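Local coordinates for protein minor fimbrium anchoring subunit Mfa2 (Porphyromonas gingivalis, PDB 5NFI) that attaches the minor Mfa1 fimbriae of this oral pathogen to the outer membrane through its interaction with Mfa1, and regulates fimbrial length, at residues 5-10 and 56-61; 25-30 and 44-49; 67-72 and 114-119. All blocks are in the same frame, centred on the assembly; numbering follows the deposited sequence.

Contact 1: 5-10 and 56-61; sequences VYVNFY and WLIPLE
Two first torsions bring the outer pair together: Y6 has CG anti to the carbonyl carbon (chi1 -71°), while L57 has CG anti to the backbone N (chi1 -179°). The side chains cross obliquely, and L57 CD1 ends up over the centre of the Y6 ring, a CH-pi contact of 3.9 Å to the centroid. Lower on the same chain, L57 CB touches the ring at Y6 CE1. The ring also stacks with H134 and meets Y132 edge to face.

V5, V7, W56 and I58 point to the other side of the sheet. Here F9 and W56 both have CG anti to the carbonyl carbon. Their rings meet obliquely, planes 40° apart, with W56 CE3 at the edge of the phenylalanine ring, 3.6 Å from F9 CD2. V7 CG1 covers one face of F9 near its rim, and V7 CG2 meets I58 CG1. At the far end V5 CG2 touches L60 CD1 at 3.5 Å. F9 goes on to L28 and V30 of strand 28-33, and I58 to V30.

Underneath runs an antiparallel pair of strands. V5 and I58 bond reciprocally, V5 N to I58 O at 2.9 Å and I58 N to V5 O at 2.8 Å; V7 and W56 do the same, V7 N to W56 O and W56 N to V7 O each 2.9 Å. Each donor sits above the plane of its carbonyl. The chemistry is divided: paired main-chain dipoles fix the register, while uncharged side chains line both faces, partly exposed at Y6 and L57, buried beside V7, consistent with its family's transthyretin-like fold.

Contact 2: 25-30 and 44-49; sequences VARLNV and VFEDVQ
R27 grips E46 side-on with two nitrogens, NE to OE1 at 3.1 Å and NH2 to OE2 at 2.8 Å, in a salt bridge that closes the open end of the beta hairpin 28-33/39-45. Both oxygens use their syn lone pairs and lie near the guanidinium plane, although carboxylate and guanidinium are turned 44° against each other. R27 gets there with CG in the crowded position between backbone N and carbonyl carbon (chi1 67°) and a bend at chi3; E46 folds back at chi2. R27 NH1 adds a weak bond to N29 OD1 two residues on, so E46 holds the guanidinium across the contact and N29 weakly from its own segment.

Beneath it the backbones of L28 and F45 form a hydrogen-bonded antiparallel pair, L28 N to F45 O and F45 N to L28 O, each 2.9 Å. Past the strand ends V48 N reaches A26 O, with the donor well above the carbonyl plane, and A26 N is held by N73 OD1.

Apolar groups line both sides. V44 lies alongside R27 and N29, its CG2 3.7 Å from N29 ND2. On the inward side L28 and V48 cross at about a right angle, L28 CD1 being 3.7 Å from V48 CG2, and V48 also touches W56. The F45 ring has L28 CB and V30 CG2 at its edge, the latter 3.9 Å from F45 CE2.

Contact 3: 67-72 and 114-119; sequences TIFAWG and YATSPV
Main-chain hydrogen bonds set the antiparallel register. A70 and A115 form a hydrogen-bonded pair, A70 N to A115 O and A115 N to A70 O, both 2.9 Å and both in the plane of the accepting carbonyl. Two residues along, S117 N gives a nearly straight bond to I68 O at 3.1 Å.

The return bond there is accepted by a side chain, not a carbonyl. S117 has OG in the crowded position between backbone N and carbonyl carbon (chi1 82°), which lets it accept I68 N at 3.2 Å while donating to P118 O. One hydroxyl is therefore held from two directions. On the face that carries F69, W71, Y114 and T116, Y114 OH and T116 OG1 share a hydrogen bond at 2.5 Å, and W71 NE1 donates to F172 O.

The arrangement is consistent with the transthyretin-like beta-sandwich of the fimbrillin superfamily: 64-72 has strand 28-33 as its other neighbour, and 113-122 has 133-151.

Among the aromatic groups, Y114 does most of the touching. Its CG is anti to the backbone N, and the ring crosses W71 obliquely, planes 49° apart, with CD1 over the middle of the indole, 3.5 Å from W71 CE2. Further out Y114 runs beside F69, with Y114 CE1 3.9 Å from F69 CB. T116 CG2 sits at the edge of the F69 ring and also meets T67 CG2 at 3.8 Å.

Small residues face the interior opposite these rings: the methyls of A70 and A115 oppose each other across the strands, A70 then meeting F9 and A115 meeting A137 and L139.

How the contacts relate
All three contacts lie on the same side of the chain's centre and close together: contacts 1 and 3 have centres about 10 Å apart, 1 and 2 about 12 Å, 2 and 3 about 13 Å. Along the chain, contact 2 is nested inside the loop that contact 1 closes, and contact 3 follows both. Strands 28-33 and 64-72 are direct neighbours, probably bonded from N29 N to W71 O, so contacts 2 and 3 lie side by side in the same sheet. Contact 1 packs its inward side against both: V7 and I58 meet I68, and W56 meets F45. The three together thus build a shared hydrophobic interior in this part of the anchoring subunit.

Contact 1: 5-10 and 56-61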
ATOM      1  N   VAL A   5       2.090 -16.290  21.481  1.00 65.78           N
ATOM      2  CA  VAL A   5       1.035 -16.562  20.509  1.00 64.91           C
ATOM      3  C   VAL A   5       1.633 -17.177  19.257  1.00 63.67           C
ATOM      4  O   VAL A   5       2.549 -16.610  18.682  1.00 61.85           O
ATOM      5  CB  VAL A   5       0.283 -15.272  20.070  1.00 72.84           C
ATOM      6  CG1 VAL A   5      -0.911 -15.629  19.198  1.00 72.69           C
ATOM      7  CG2 VAL A   5      -0.159 -14.466  21.265  1.00 73.31           C
ATOM      8  N   TYR A   6       1.124 -18.319  18.813  1.00 64.21           N
ATOM      9  CA  TYR A   6       1.511 -18.786  17.493  1.00 63.74           C
ATOM     10  C   TYR A   6       0.596 -18.127  16.468  1.00 61.83           C
ATOM     11  O   TYR A   6      -0.617 -18.090  16.645  1.00 61.95           O
ATOM     12  CB  TYR A   6       1.443 -20.309  17.383  1.00 66.73           C
ATOM     13  CG  TYR A   6       2.528 -21.025  18.152  1.00 69.50           C
ATOM     14  CD1 TYR A   6       3.830 -21.085  17.666  1.00 70.03           C
ATOM     15  CD2 TYR A   6       2.248 -21.653  19.362  1.00 71.30           C
ATOM     16  CE1 TYR A   6       4.826 -21.748  18.379  1.00 72.06           C
ATOM     17  CE2 TYR A   6       3.223 -22.304  20.062  1.00 73.33           C
ATOM     18  CZ  TYR A   6       4.512 -22.352  19.573  1.00 74.07           C
ATOM     19  OH  TYR A   6       5.488 -23.016  20.289  1.00 76.74           O
ATOM     20  N   VAL A   7       1.191 -17.596  15.405  1.00 60.09           N
ATOM     21  CA  VAL A   7       0.435 -16.889  14.383  1.00 59.04           C
ATOM     22  C   VAL A   7       0.653 -17.497  13.008  1.00 59.53           C
ATOM     23  O   VAL A   7       1.783 -17.744  12.586  1.00 58.86           O
ATOM     24  CB  VAL A   7       0.802 -15.396  14.323  1.00 55.23           C
ATOM     25  CG1 VAL A   7      -0.009 -14.707  13.249  1.00 60.17           C
ATOM     26  CG2 VAL A   7       0.549 -14.731  15.658  1.00 55.25           C
ATOM     27  N   ASN A   8      -0.461 -17.747  12.331  1.00 61.04           N
ATOM     28  CA  ASN A   8      -0.475 -18.264  10.981  1.00 61.83           C
ATOM     29  C   ASN A   8      -0.805 -17.156   9.986  1.00 61.23           C
ATOM     30  O   ASN A   8      -1.752 -16.385  10.185  1.00 60.34           O
ATOM     31  CB  ASN A   8      -1.492 -19.386  10.854  1.00 63.42           C
ATOM     32  CG  ASN A   8      -1.681 -19.827   9.429  1.00 64.32           C
ATOM     33  OD1 ASN A   8      -2.556 -19.322   8.717  1.00 60.30           O
ATOM     34  ND2 ASN A   8      -0.844 -20.762   8.988  1.00 65.57           N
ATOM     35  N   PHE A   9      -0.038 -17.065   8.912  1.00 61.83           N
ATOM     36  CA  PHE A   9      -0.264 -15.958   8.003  1.00 62.06           C
ATOM     37  C   PHE A   9      -0.811 -16.455   6.689  1.00 64.15           C
ATOM     38  O   PHE A   9      -0.245 -17.371   6.071  1.00 65.97           O
ATOM     39  CB  PHE A   9       1.018 -15.150   7.790  1.00 60.51           C
ATOM     40  CG  PHE A   9       1.488 -14.425   9.024  1.00 60.13           C
ATOM     41  CD1 PHE A   9       0.738 -13.391   9.565  1.00 59.28           C
ATOM     42  CD2 PHE A   9       2.682 -14.773   9.644  1.00 60.74           C
ATOM     43  CE1 PHE A   9       1.172 -12.718  10.700  1.00 58.90           C
ATOM     44  CE2 PHE A   9       3.125 -14.094  10.773  1.00 60.12           C
ATOM     45  CZ  PHE A   9       2.372 -13.064  11.299  1.00 59.20           C
ATOM     46  N   TYR A  10      -1.935 -15.851   6.297  1.00 64.07           N
ATOM     47  CA  TYR A  10      -2.606 -16.137   5.039  1.00 64.33           C
ATOM     48  C   TYR A  10      -2.927 -14.838   4.292  1.00 63.84           C
ATOM     49  O   TYR A  10      -2.638 -13.741   4.775  1.00 62.35           O
ATOM     50  CB  TYR A  10      -3.883 -16.959   5.287  1.00 64.96           C
ATOM     51  CG  TYR A  10      -5.017 -16.262   6.026  1.00 63.17           C
ATOM     52  CD1 TYR A  10      -4.977 -16.089   7.402  1.00 61.99           C
ATOM     53  CD2 TYR A  10      -6.149 -15.815   5.343  1.00 63.04           C
ATOM     54  CE1 TYR A  10      -6.028 -15.482   8.086  1.00 61.74           C
ATOM     55  CE2 TYR A  10      -7.205 -15.195   6.015  1.00 62.58           C
ATOM     56  CZ  TYR A  10      -7.140 -15.038   7.390  1.00 61.93           C
ATOM     57  OH  TYR A  10      -8.178 -14.430   8.072  1.00 61.61           O
ATOM     58  N   TRP A  56       4.311 -18.960  13.434  1.00 68.65           N
ATOM     59  CA  TRP A  56       5.438 -18.210  13.981  1.00 66.18           C
ATOM     60  C   TRP A  56       5.116 -17.813  15.413  1.00 65.35           C
ATOM     61  O   TRP A  56       4.061 -17.235  15.668  1.00 64.66           O
ATOM     62  CB  TRP A  56       5.737 -16.963  13.131  1.00 63.45           C
ATOM     63  CG  TRP A  56       6.503 -17.257  11.872  1.00 62.85           C
ATOM     64  CD1 TRP A  56       7.858 -17.277  11.724  1.00 62.94           C
ATOM     65  CD2 TRP A  56       5.957 -17.584  10.590  1.00 62.64           C
ATOM     66  NE1 TRP A  56       8.193 -17.595  10.429  1.00 62.90           N
ATOM     67  CE2 TRP A  56       7.046 -17.789   9.714  1.00 62.75           C
ATOM     68  CE3 TRP A  56       4.656 -17.725  10.098  1.00 62.55           C
ATOM     69  CZ2 TRP A  56       6.873 -18.131   8.380  1.00 63.20           C
ATOM     70  CZ3 TRP A  56       4.486 -18.058   8.771  1.00 62.83           C
ATOM     71  CH2 TRP A  56       5.588 -18.259   7.927  1.00 63.34           C
ATOM     72  N   LEU A  57       6.012 -18.128  16.346  1.00 65.55           N
ATOM     73  CA  LEU A  57       5.795 -17.791  17.748  1.00 65.06           C
ATOM     74  C   LEU A  57       6.127 -16.334  18.034  1.00 63.35           C
ATOM     75  O   LEU A  57       7.202 -15.854  17.694  1.00 62.87           O
ATOM     76  CB  LEU A  57       6.623 -18.698  18.657  1.00 66.90           C
ATOM     77  CG  LEU A  57       6.475 -18.466  20.170  1.00 67.57           C
ATOM     78  CD1 LEU A  57       5.023 -18.616  20.645  1.00 67.76           C
ATOM     79  CD2 LEU A  57       7.385 -19.397  20.939  1.00 69.31           C
ATOM     80  N   ILE A  58       5.183 -15.647  18.661  1.00 62.95           N
ATOM     81  CA  ILE A  58       5.325 -14.269  19.087  1.00 62.38           C
ATOM     82  C   ILE A  58       5.401 -14.288  20.606  1.00 64.65           C
ATOM     83  O   ILE A  58       4.386 -14.482  21.288  1.00 65.39           O
ATOM     84  CB  ILE A  58       4.142 -13.383  18.613  1.00 58.57           C
ATOM     85  CG1 ILE A  58       3.883 -13.568  17.115  1.00 58.13           C
ATOM     86  CG2 ILE A  58       4.400 -11.926  18.906  1.00 54.21           C
ATOM     87  CD1 ILE A  58       5.102 -13.307  16.247  1.00 57.68           C
ATOM     88  N   PRO A  59       6.618 -14.153  21.142  1.00 66.09           N
ATOM     89  CA  PRO A  59       6.852 -14.107  22.586  1.00 68.48           C
ATOM     90  C   PRO A  59       6.006 -13.057  23.299  1.00 70.23           C
ATOM     91  O   PRO A  59       5.907 -11.920  22.823  1.00 68.97           O
ATOM     92  CB  PRO A  59       8.335 -13.760  22.672  1.00 67.60           C
ATOM     93  CG  PRO A  59       8.910 -14.402  21.480  1.00 66.67           C
ATOM     94  CD  PRO A  59       7.883 -14.271  20.399  1.00 65.50           C
ATOM     95  N   LEU A  60       5.387 -13.464  24.407  1.00 73.32           N
ATOM     96  CA  LEU A  60       4.718 -12.549  25.328  1.00 75.24           C
ATOM     97  C   LEU A  60       5.094 -12.984  26.737  1.00 79.44           C
ATOM     98  O   LEU A  60       5.777 -13.987  26.902  1.00 80.78           O
ATOM     99  CB  LEU A  60       3.203 -12.566  25.144  1.00 75.24           C
ATOM    100  CG  LEU A  60       2.636 -12.284  23.755  1.00 73.54           C
ATOM    101  CD1 LEU A  60       1.152 -12.479  23.800  1.00 73.97           C
ATOM    102  CD2 LEU A  60       2.952 -10.872  23.349  1.00 72.45           C
ATOM    103  N   GLU A  61       4.663 -12.254  27.759  1.00 81.68           N
ATOM    104  CA  GLU A  61       5.010 -12.639  29.123  1.00 84.27           C
ATOM    105  C   GLU A  61       3.861 -12.491  30.098  1.00 84.99           C
ATOM    106  O   GLU A  61       3.423 -13.466  30.707  1.00 86.51           O
ATOM    107  CB  GLU A  61       6.203 -11.825  29.612  1.00 86.24           C
ATOM    108  CG  GLU A  61       7.474 -12.179  28.887  1.00 87.46           C
ATOM    109  CD  GLU A  61       8.609 -11.270  29.234  1.00 88.79           C
ATOM    110  OE1 GLU A  61       8.517 -10.570  30.267  1.00 89.87           O
ATOM    111  OE2 GLU A  61       9.589 -11.255  28.462  1.00 88.25           O
TER

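Contact 2: 25-30 and 44-49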
ATOM      1  N   VAL A  25       5.683 -12.811   0.056  1.00 53.93           N
ATOM      2  CA  VAL A  25       6.078 -12.410   1.404  1.00 52.79           C
ATOM      3  C   VAL A  25       7.322 -13.149   1.830  1.00 54.14           C
ATOM      4  O   VAL A  25       7.258 -14.339   2.083  1.00 56.49           O
ATOM      5  CB  VAL A  25       4.961 -12.659   2.407  1.00 52.93           C
ATOM      6  CG1 VAL A  25       5.409 -12.249   3.798  1.00 48.75           C
ATOM      7  CG2 VAL A  25       3.710 -11.884   1.977  1.00 51.88           C
ATOM      8  N   ALA A  26       8.455 -12.446   1.904  1.00 53.25           N
ATOM      9  CA  ALA A  26       9.754 -13.089   2.180  1.00 54.49           C
ATOM     10  C   ALA A  26      10.292 -12.828   3.576  1.00 54.17           C
ATOM     11  O   ALA A  26      11.211 -13.511   4.024  1.00 55.84           O
ATOM     12  CB  ALA A  26      10.794 -12.655   1.166  1.00 50.78           C
ATOM     13  N   ARG A  27       9.735 -11.844   4.267  1.00 51.99           N
ATOM     14  CA  ARG A  27      10.189 -11.555   5.610  1.00 51.52           C
ATOM     15  C   ARG A  27       9.080 -10.878   6.390  1.00 50.58           C
ATOM     16  O   ARG A  27       8.115 -10.409   5.809  1.00 49.91           O
ATOM     17  CB  ARG A  27      11.446 -10.695   5.572  1.00 51.49           C
ATOM     18  CG  ARG A  27      11.240  -9.295   5.047  1.00 49.51           C
ATOM     19  CD  ARG A  27      12.564  -8.554   4.916  1.00 49.55           C
ATOM     20  NE  ARG A  27      13.341  -8.515   6.152  1.00 50.28           N
ATOM     21  CZ  ARG A  27      13.058  -7.757   7.211  1.00 50.33           C
ATOM     22  NH1 ARG A  27      11.990  -6.971   7.232  1.00 47.08           N
ATOM     23  NH2 ARG A  27      13.842  -7.806   8.273  1.00 51.90           N
ATOM     24  N   LEU A  28       9.203 -10.852   7.712  1.00 51.15           N
ATOM     25  CA  LEU A  28       8.122 -10.390   8.579  1.00 50.99           C
ATOM     26  C   LEU A  28       8.646  -9.541   9.732  1.00 50.63           C
ATOM     27  O   LEU A  28       9.722  -9.791  10.268  1.00 51.38           O
ATOM     28  CB  LEU A  28       7.326 -11.581   9.149  1.00 52.93           C
ATOM     29  CG  LEU A  28       6.372 -12.313   8.195  1.00 54.20           C
ATOM     30  CD1 LEU A  28       5.903 -13.598   8.819  1.00 55.58           C
ATOM     31  CD2 LEU A  28       5.170 -11.434   7.780  1.00 53.25           C
ATOM     32  N   ASN A  29       7.874  -8.523  10.087  1.00 49.69           N
ATOM     33  CA  ASN A  29       8.070  -7.758  11.297  1.00 50.04           C
ATOM     34  C   ASN A  29       6.743  -7.840  12.052  1.00 50.41           C
ATOM     35  O   ASN A  29       5.742  -7.266  11.628  1.00 50.29           O
ATOM     36  CB  ASN A  29       8.452  -6.300  10.999  1.00 50.12           C
ATOM     37  CG  ASN A  29       9.822  -6.155  10.330  1.00 51.48           C
ATOM     38  OD1 ASN A  29      10.003  -6.487   9.157  1.00 52.35           O
ATOM     39  ND2 ASN A  29      10.768  -5.592  11.056  1.00 52.10           N
ATOM     40  N   VAL A  30       6.722  -8.573  13.154  1.00 51.12           N
ATOM     41  CA  VAL A  30       5.487  -8.819  13.879  1.00 51.25           C
ATOM     42  C   VAL A  30       5.563  -8.223  15.279  1.00 52.88           C
ATOM     43  O   VAL A  30       6.482  -8.533  16.052  1.00 54.87           O
ATOM     44  CB  VAL A  30       5.185 -10.321  13.951  1.00 50.87           C
ATOM     45  CG1 VAL A  30       3.807 -10.550  14.511  1.00 50.98           C
ATOM     46  CG2 VAL A  30       5.281 -10.914  12.571  1.00 50.25           C
ATOM     47  N   VAL A  44      11.326 -10.196  14.311  1.00 57.77           N
ATOM     48  CA  VAL A  44      11.707 -10.156  12.911  1.00 58.14           C
ATOM     49  C   VAL A  44      11.973 -11.567  12.397  1.00 60.45           C
ATOM     50  O   VAL A  44      12.703 -12.338  13.026  1.00 62.92           O
ATOM     51  CB  VAL A  44      12.951  -9.275  12.708  1.00 51.40           C
ATOM     52  CG1 VAL A  44      13.369  -9.280  11.260  1.00 50.99           C
ATOM     53  CG2 VAL A  44      12.688  -7.840  13.199  1.00 50.60           C
ATOM     54  N   PHE A  45      11.372 -11.928  11.267  1.00 59.73           N
ATOM     55  CA  PHE A  45      11.597 -13.266  10.711  1.00 59.90           C
ATOM     56  C   PHE A  45      12.032 -13.196   9.253  1.00 60.02           C
ATOM     57  O   PHE A  45      11.294 -12.715   8.394  1.00 59.54           O
ATOM     58  CB  PHE A  45      10.341 -14.139  10.844  1.00 58.15           C
ATOM     59  CG  PHE A  45       9.746 -14.136  12.222  1.00 56.40           C
ATOM     60  CD1 PHE A  45      10.383 -14.774  13.267  1.00 57.02           C
ATOM     61  CD2 PHE A  45       8.548 -13.490  12.472  1.00 54.49           C
ATOM     62  CE1 PHE A  45       9.838 -14.765  14.540  1.00 56.71           C
ATOM     63  CE2 PHE A  45       7.998 -13.476  13.739  1.00 54.37           C
ATOM     64  CZ  PHE A  45       8.648 -14.112  14.776  1.00 55.52           C
ATOM     65  N   GLU A  46      13.243 -13.661   8.982  1.00 61.49           N
ATOM     66  CA  GLU A  46      13.727 -13.756   7.621  1.00 62.61           C
ATOM     67  C   GLU A  46      13.317 -15.113   7.036  1.00 65.03           C
ATOM     68  O   GLU A  46      12.781 -15.953   7.740  1.00 66.59           O
ATOM     69  CB  GLU A  46      15.245 -13.560   7.579  1.00 63.82           C
ATOM     70  CG  GLU A  46      15.739 -12.402   8.426  1.00 63.98           C
ATOM     71  CD  GLU A  46      15.407 -11.038   7.835  1.00 63.79           C
ATOM     72  OE1 GLU A  46      15.127 -10.965   6.609  1.00 64.06           O
ATOM     73  OE2 GLU A  46      15.432 -10.036   8.594  1.00 63.05           O
ATOM     74  N   ASP A  47      13.546 -15.294   5.740  1.00 65.82           N
ATOM     75  CA  ASP A  47      13.291 -16.548   5.037  1.00 67.09           C
ATOM     76  C   ASP A  47      11.856 -17.055   5.172  1.00 66.41           C
ATOM     77  O   ASP A  47      11.606 -18.259   5.198  1.00 68.59           O
ATOM     78  CB  ASP A  47      14.283 -17.598   5.520  1.00 69.62           C
ATOM     79  CG  ASP A  47      15.719 -17.112   5.422  1.00 70.45           C
ATOM     80  OD1 ASP A  47      16.015 -16.346   4.475  1.00 69.62           O
ATOM     81  OD2 ASP A  47      16.551 -17.489   6.288  1.00 72.13           O
ATOM     82  N   VAL A  48      10.913 -16.127   5.236  1.00 63.45           N
ATOM     83  CA  VAL A  48       9.513 -16.487   5.347  1.00 63.26           C
ATOM     84  C   VAL A  48       8.999 -17.173   4.086  1.00 64.12           C
ATOM     85  O   VAL A  48       9.200 -16.703   2.969  1.00 64.15           O
ATOM     86  CB  VAL A  48       8.641 -15.250   5.648  1.00 61.87           C
ATOM     87  CG1 VAL A  48       7.163 -15.585   5.527  1.00 61.96           C
ATOM     88  CG2 VAL A  48       8.957 -14.714   7.029  1.00 61.65           C
ATOM     89  N   GLN A  49       8.354 -18.309   4.288  1.00 65.11           N
ATOM     90  CA  GLN A  49       7.545 -18.949   3.271  1.00 65.88           C
ATOM     91  C   GLN A  49       6.189 -19.213   3.881  1.00 66.10           C
ATOM     92  O   GLN A  49       6.019 -20.185   4.592  1.00 68.18           O
ATOM     93  CB  GLN A  49       8.160 -20.256   2.800  1.00 68.70           C
ATOM     94  CG  GLN A  49       9.159 -20.150   1.682  1.00 69.72           C
ATOM     95  CD  GLN A  49       9.360 -21.504   1.026  1.00 73.40           C
ATOM     96  OE1 GLN A  49       9.140 -22.539   1.654  1.00 75.28           O
ATOM     97  NE2 GLN A  49       9.754 -21.505  -0.243  1.00 74.43           N
TER

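Contact 3: 67-72 and 114-119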
ATOM      1  N   THR A  67      -3.100  -7.534  20.638  1.00 62.88           N
ATOM      2  CA  THR A  67      -3.346  -7.544  19.211  1.00 60.52           C
ATOM      3  C   THR A  67      -1.983  -7.590  18.543  1.00 58.94           C
ATOM      4  O   THR A  67      -1.006  -7.014  19.044  1.00 58.48           O
ATOM      5  CB  THR A  67      -4.138  -6.311  18.738  1.00 59.15           C
ATOM      6  OG1 THR A  67      -5.253  -6.092  19.608  1.00 60.21           O
ATOM      7  CG2 THR A  67      -4.633  -6.523  17.320  1.00 58.00           C
ATOM      8  N   ILE A  68      -1.911  -8.295  17.427  1.00 57.97           N
ATOM      9  CA  ILE A  68      -0.667  -8.413  16.708  1.00 56.66           C
ATOM     10  C   ILE A  68      -0.753  -7.657  15.384  1.00 56.39           C
ATOM     11  O   ILE A  68      -1.733  -7.787  14.648  1.00 57.70           O
ATOM     12  CB  ILE A  68      -0.316  -9.886  16.493  1.00 56.31           C
ATOM     13  CG1 ILE A  68       0.626 -10.335  17.613  1.00 57.73           C
ATOM     14  CG2 ILE A  68       0.319 -10.111  15.134  1.00 54.87           C
ATOM     15  CD1 ILE A  68       0.754 -11.818  17.760  1.00 58.96           C
ATOM     16  N   PHE A  69       0.261  -6.841  15.103  1.00 54.82           N
ATOM     17  CA  PHE A  69       0.367  -6.151  13.821  1.00 53.37           C
ATOM     18  C   PHE A  69       1.499  -6.783  13.019  1.00 53.30           C
ATOM     19  O   PHE A  69       2.584  -7.029  13.549  1.00 53.66           O
ATOM     20  CB  PHE A  69       0.613  -4.654  14.025  1.00 52.37           C
ATOM     21  CG  PHE A  69      -0.435  -3.969  14.878  1.00 52.58           C
ATOM     22  CD1 PHE A  69      -1.767  -4.350  14.812  1.00 52.76           C
ATOM     23  CD2 PHE A  69      -0.083  -2.957  15.754  1.00 52.52           C
ATOM     24  CE1 PHE A  69      -2.727  -3.733  15.593  1.00 53.01           C
ATOM     25  CE2 PHE A  69      -1.039  -2.341  16.539  1.00 53.06           C
ATOM     26  CZ  PHE A  69      -2.362  -2.733  16.454  1.00 53.28           C
ATOM     27  N   ALA A  70       1.258  -7.073  11.751  1.00 52.78           N
ATOM     28  CA  ALA A  70       2.290  -7.768  10.992  1.00 52.78           C
ATOM     29  C   ALA A  70       2.616  -7.068   9.671  1.00 52.28           C
ATOM     30  O   ALA A  70       1.732  -6.654   8.908  1.00 51.21           O
ATOM     31  CB  ALA A  70       1.884  -9.214  10.740  1.00 52.86           C
ATOM     32  N   TRP A  71       3.907  -6.969   9.400  1.00 52.40           N
ATOM     33  CA  TRP A  71       4.361  -6.299   8.202  1.00 52.41           C
ATOM     34  C   TRP A  71       5.223  -7.211   7.372  1.00 53.61           C
ATOM     35  O   TRP A  71       6.152  -7.831   7.884  1.00 54.89           O
ATOM     36  CB  TRP A  71       5.122  -5.036   8.565  1.00 50.87           C
ATOM     37  CG  TRP A  71       4.251  -3.979   9.162  1.00 50.36           C
ATOM     38  CD1 TRP A  71       3.994  -3.771  10.487  1.00 50.31           C
ATOM     39  CD2 TRP A  71       3.524  -2.967   8.446  1.00 50.40           C
ATOM     40  NE1 TRP A  71       3.153  -2.689  10.644  1.00 50.80           N
ATOM     41  CE2 TRP A  71       2.849  -2.179   9.405  1.00 50.63           C
ATOM     42  CE3 TRP A  71       3.379  -2.651   7.088  1.00 50.07           C
ATOM     43  CZ2 TRP A  71       2.054  -1.093   9.050  1.00 51.02           C
ATOM     44  CZ3 TRP A  71       2.576  -1.571   6.735  1.00 49.98           C
ATOM     45  CH2 TRP A  71       1.930  -0.804   7.712  1.00 50.49           C
ATOM     46  N   GLY A  72       4.904  -7.289   6.087  1.00 53.67           N
ATOM     47  CA  GLY A  72       5.602  -8.167   5.179  1.00 54.58           C
ATOM     48  C   GLY A  72       6.449  -7.383   4.219  1.00 54.54           C
ATOM     49  O   GLY A  72       5.972  -6.434   3.596  1.00 54.05           O
ATOM     50  N   TYR A 114       0.370  -5.922   4.972  1.00 50.74           N
ATOM     51  CA  TYR A 114      -0.033  -5.708   6.352  1.00 51.27           C
ATOM     52  C   TYR A 114      -1.119  -6.678   6.843  1.00 53.40           C
ATOM     53  O   TYR A 114      -2.005  -7.068   6.102  1.00 54.03           O
ATOM     54  CB  TYR A 114      -0.517  -4.275   6.563  1.00 51.12           C
ATOM     55  CG  TYR A 114      -0.974  -4.089   7.985  1.00 52.58           C
ATOM     56  CD1 TYR A 114      -0.051  -4.090   9.037  1.00 52.96           C
ATOM     57  CD2 TYR A 114      -2.316  -3.991   8.293  1.00 53.73           C
ATOM     58  CE1 TYR A 114      -0.459  -3.965  10.352  1.00 53.76           C
ATOM     59  CE2 TYR A 114      -2.732  -3.865   9.600  1.00 54.87           C
ATOM     60  CZ  TYR A 114      -1.802  -3.857  10.625  1.00 54.79           C
ATOM     61  OH  TYR A 114      -2.219  -3.720  11.925  1.00 55.88           O
ATOM     62  N   ALA A 115      -1.044  -7.069   8.105  1.00 54.91           N
ATOM     63  CA  ALA A 115      -2.141  -7.818   8.701  1.00 55.87           C
ATOM     64  C   ALA A 115      -2.429  -7.347  10.123  1.00 55.61           C
ATOM     65  O   ALA A 115      -1.513  -6.971  10.864  1.00 55.41           O
ATOM     66  CB  ALA A 115      -1.836  -9.308   8.694  1.00 56.40           C
ATOM     67  N   THR A 116      -3.703  -7.351  10.494  1.00 55.63           N
ATOM     68  CA  THR A 116      -4.072  -7.242  11.897  1.00 55.99           C
ATOM     69  C   THR A 116      -4.697  -8.565  12.287  1.00 56.71           C
ATOM     70  O   THR A 116      -5.599  -9.051  11.612  1.00 57.72           O
ATOM     71  CB  THR A 116      -5.062  -6.099  12.179  1.00 56.65           C
ATOM     72  OG1 THR A 116      -4.487  -4.839  11.784  1.00 56.31           O
ATOM     73  CG2 THR A 116      -5.402  -6.052  13.658  1.00 57.09           C
ATOM     74  N   SER A 117      -4.185  -9.168  13.350  1.00 56.34           N
ATOM     75  CA  SER A 117      -4.806 -10.360  13.905  1.00 57.29           C
ATOM     76  C   SER A 117      -6.041  -9.967  14.720  1.00 58.39           C
ATOM     77  O   SER A 117      -6.235  -8.791  15.049  1.00 57.79           O
ATOM     78  CB  SER A 117      -3.823 -11.119  14.791  1.00 56.67           C
ATOM     79  OG  SER A 117      -3.780 -10.529  16.081  1.00 56.38           O
ATOM     80  N   PRO A 118      -6.881 -10.950  15.059  1.00 59.73           N
ATOM     81  CA  PRO A 118      -7.896 -10.587  16.045  1.00 60.91           C
ATOM     82  C   PRO A 118      -7.256 -10.368  17.410  1.00 60.55           C
ATOM     83  O   PRO A 118      -6.080 -10.663  17.598  1.00 57.10           O
ATOM     84  CB  PRO A 118      -8.841 -11.794  16.056  1.00 63.04           C
ATOM     85  CG  PRO A 118      -8.040 -12.924  15.486  1.00 62.94           C
ATOM     86  CD  PRO A 118      -7.057 -12.313  14.531  1.00 60.84           C
ATOM     87  N   VAL A 119      -8.024  -9.826  18.342  1.00 61.30           N
ATOM     88  CA  VAL A 119      -7.586  -9.736  19.708  1.00 61.79           C
ATOM     89  C   VAL A 119      -7.496 -11.137  20.288  1.00 63.81           C
ATOM     90  O   VAL A 119      -8.462 -11.914  20.235  1.00 65.87           O
ATOM     91  CB  VAL A 119      -8.543  -8.906  20.557  1.00 63.10           C
ATOM     92  CG1 VAL A 119      -8.062  -8.873  22.015  1.00 63.62           C
ATOM     93  CG2 VAL A 119      -8.686  -7.519  19.986  1.00 60.16           C
TER